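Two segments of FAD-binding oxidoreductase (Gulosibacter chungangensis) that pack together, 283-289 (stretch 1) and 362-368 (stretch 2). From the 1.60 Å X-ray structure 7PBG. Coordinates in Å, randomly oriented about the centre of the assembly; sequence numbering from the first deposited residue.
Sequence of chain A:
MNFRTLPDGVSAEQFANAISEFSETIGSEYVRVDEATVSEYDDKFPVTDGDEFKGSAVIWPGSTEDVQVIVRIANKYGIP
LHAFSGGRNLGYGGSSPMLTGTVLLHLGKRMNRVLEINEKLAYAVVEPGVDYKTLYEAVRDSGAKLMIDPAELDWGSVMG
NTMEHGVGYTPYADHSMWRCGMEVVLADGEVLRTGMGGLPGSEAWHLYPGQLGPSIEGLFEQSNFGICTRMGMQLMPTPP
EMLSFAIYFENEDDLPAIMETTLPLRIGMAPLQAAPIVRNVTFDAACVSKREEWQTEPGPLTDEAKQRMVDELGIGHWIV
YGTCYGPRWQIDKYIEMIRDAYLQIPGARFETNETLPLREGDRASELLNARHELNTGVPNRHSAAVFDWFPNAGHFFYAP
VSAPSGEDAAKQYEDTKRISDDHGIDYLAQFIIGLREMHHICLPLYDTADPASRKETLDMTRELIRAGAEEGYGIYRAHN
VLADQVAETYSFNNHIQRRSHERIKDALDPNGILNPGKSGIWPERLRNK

Stretch 1 (283-289) FDAACVS
Stretch 2, residues 362-368: DRASELL

Two helical segments can pack through a small apolar centre and leave their polar fringe to water, and this nearly perpendicular contact, which has no direct hydrogen bond across it, is a compact example. The helix through Asp284 and the helix 363-368 lie 10.0 Å apart at closest approach, their N-to-C directions 101° apart; CA atoms pair Asp284 with Leu367 (6.9 Å) and Val288 with Arg363 (6.5 Å). Phi/psi run from -62/-48 at Asp284 through -68/-14 at Ala286 and -84/-17 at Cys287 to -135/8 at Val288; Ser289 is extended (-164/170).

Branched, apolar Leu367 (m, t) and Val288 (m) fill the centre, each with just over 90 Å² covered, of 310 Å² buried in all. Leu367 CD2 lies 3.4 Å from Asp284 O, 3.8 Å from Cys287 CB (chi1 m) and 3.6 Å from Val288 CG1; Val288 CG2 is 4.2 Å from Arg363 CB. Asp284 (chi1 -99°) sets OD2 3.6 Å from Leu367 CD1, its carboxylate hydrogen-bonded elsewhere in the structure.

Around this patch, waters link carbonyls to long side chains. One donates to Cys287 O (2.5 Å) and to Glu366 OE2 (3.2 Å); the t, t rotamer keeps Glu366 extended, OE2 3.7 Å from Val288 CG1. Another donates to Val288 O (2.7 Å) and accepts from Arg363 NH1 (2.9 Å; chi1-chi3 m, t, m). Asp362 caps the second helix, its OD1 accepting from Ser365 N at 3.0 Å.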

# COMPACT_ATOMS: atom_id res chain seq x y z
N PHE A 283 5.27 -23.00 -21.61
CA PHE A 283 4.56 -22.91 -20.31
C PHE A 283 3.19 -23.54 -20.51
O PHE A 283 2.78 -24.43 -19.76
CB PHE A 283 4.57 -21.46 -19.85
CG PHE A 283 4.30 -21.25 -18.38
CD1 PHE A 283 4.75 -20.10 -17.78
CD2 PHE A 283 3.64 -22.20 -17.62
CE1 PHE A 283 4.51 -19.87 -16.44
CE2 PHE A 283 3.42 -21.99 -16.26
CZ PHE A 283 3.80 -20.80 -15.69
N ASP A 284 2.48 -23.13 -21.57
CA ASP A 284 1.13 -23.69 -21.79
C ASP A 284 1.25 -25.20 -22.03
O ASP A 284 0.43 -25.96 -21.48
CB ASP A 284 0.39 -23.02 -22.95
CG ASP A 284 -0.64 -21.95 -22.54
OD1 ASP A 284 -0.78 -21.64 -21.30
OD2 ASP A 284 -1.32 -21.47 -23.47
N ALA A 285 2.16 -25.63 -22.89
CA ALA A 285 2.33 -27.06 -23.19
C ALA A 285 2.53 -27.84 -21.89
O ALA A 285 1.89 -28.85 -21.66
CB ALA A 285 3.49 -27.22 -24.15
N ALA A 286 3.36 -27.33 -21.00
CA ALA A 286 3.71 -28.08 -19.77
C ALA A 286 2.50 -28.23 -18.82
O ALA A 286 2.54 -29.12 -17.96
CB ALA A 286 4.88 -27.41 -19.12
N CYS A 287 1.42 -27.46 -19.03
CA CYS A 287 0.18 -27.58 -18.25
C CYS A 287 -0.74 -28.67 -18.77
O CYS A 287 -1.67 -29.04 -18.02
CB CYS A 287 -0.53 -26.24 -18.16
SG CYS A 287 0.44 -25.04 -17.21
N VAL A 288 -0.55 -29.14 -19.99
CA VAL A 288 -1.51 -30.07 -20.66
C VAL A 288 -0.78 -31.22 -21.33
O VAL A 288 -1.45 -32.02 -21.97
CB VAL A 288 -2.36 -29.37 -21.72
CG1 VAL A 288 -3.33 -28.41 -21.07
CG2 VAL A 288 -1.48 -28.72 -22.78
N SER A 289 0.51 -31.35 -21.10
CA SER A 289 1.29 -32.42 -21.76
C SER A 289 2.63 -32.60 -21.06
O SER A 289 3.04 -31.71 -20.32
CB SER A 289 1.48 -32.10 -23.20
OG SER A 289 2.38 -31.00 -23.37
N ASP A 362 -9.74 -30.97 -26.14
CA ASP A 362 -9.42 -29.66 -26.79
C ASP A 362 -8.48 -28.94 -25.83
O ASP A 362 -8.96 -28.26 -24.89
CB ASP A 362 -10.69 -28.88 -27.15
CG ASP A 362 -10.45 -27.54 -27.78
OD1 ASP A 362 -9.35 -27.00 -27.60
OD2 ASP A 362 -11.39 -27.01 -28.44
N ARG A 363 -7.19 -29.20 -25.96
CA ARG A 363 -6.23 -28.75 -24.93
C ARG A 363 -6.16 -27.22 -24.91
O ARG A 363 -5.98 -26.65 -23.80
CB ARG A 363 -4.86 -29.40 -25.10
CG ARG A 363 -4.89 -30.88 -24.74
CD ARG A 363 -3.63 -31.58 -25.21
NE ARG A 363 -3.49 -31.67 -26.68
CZ ARG A 363 -2.46 -32.25 -27.29
NH1 ARG A 363 -1.45 -32.74 -26.57
NH2 ARG A 363 -2.42 -32.29 -28.59
N ALA A 364 -6.33 -26.54 -26.05
CA ALA A 364 -6.37 -25.06 -26.03
C ALA A 364 -7.54 -24.63 -25.12
O ALA A 364 -7.43 -23.65 -24.34
CB ALA A 364 -6.56 -24.48 -27.42
N SER A 365 -8.67 -25.32 -25.23
CA SER A 365 -9.87 -24.95 -24.44
C SER A 365 -9.63 -25.21 -22.95
O SER A 365 -10.11 -24.45 -22.11
CB SER A 365 -11.11 -25.59 -24.94
OG SER A 365 -11.24 -26.92 -24.48
N GLU A 366 -8.82 -26.20 -22.62
CA GLU A 366 -8.50 -26.55 -21.23
C GLU A 366 -7.62 -25.45 -20.67
O GLU A 366 -7.81 -25.02 -19.49
CB GLU A 366 -7.81 -27.91 -21.24
CG GLU A 366 -7.53 -28.49 -19.87
CD GLU A 366 -6.63 -29.71 -19.91
OE1 GLU A 366 -6.63 -30.39 -21.02
OE2 GLU A 366 -5.87 -29.97 -18.88
N LEU A 367 -6.67 -25.00 -21.49
CA LEU A 367 -5.74 -23.93 -21.04
C LEU A 367 -6.50 -22.64 -20.80
O LEU A 367 -6.34 -22.02 -19.72
CB LEU A 367 -4.67 -23.76 -22.10
CG LEU A 367 -3.63 -24.87 -22.14
CD1 LEU A 367 -2.83 -24.78 -23.43
CD2 LEU A 367 -2.72 -24.82 -20.92
N LEU A 368 -7.41 -22.28 -21.69
CA LEU A 368 -8.17 -21.04 -21.48
C LEU A 368 -9.06 -21.23 -20.26
O LEU A 368 -9.29 -20.29 -19.49
CB LEU A 368 -8.97 -20.71 -22.75
CG LEU A 368 -9.95 -19.56 -22.62
CD1 LEU A 368 -9.27 -18.26 -22.20
CD2 LEU A 368 -10.65 -19.36 -23.94
O HOH W 1 -3.19 -30.89 -17.43
O HOH W 2 -1.32 -33.96 -23.91
O HOH W 3 -4.15 -32.74 -21.34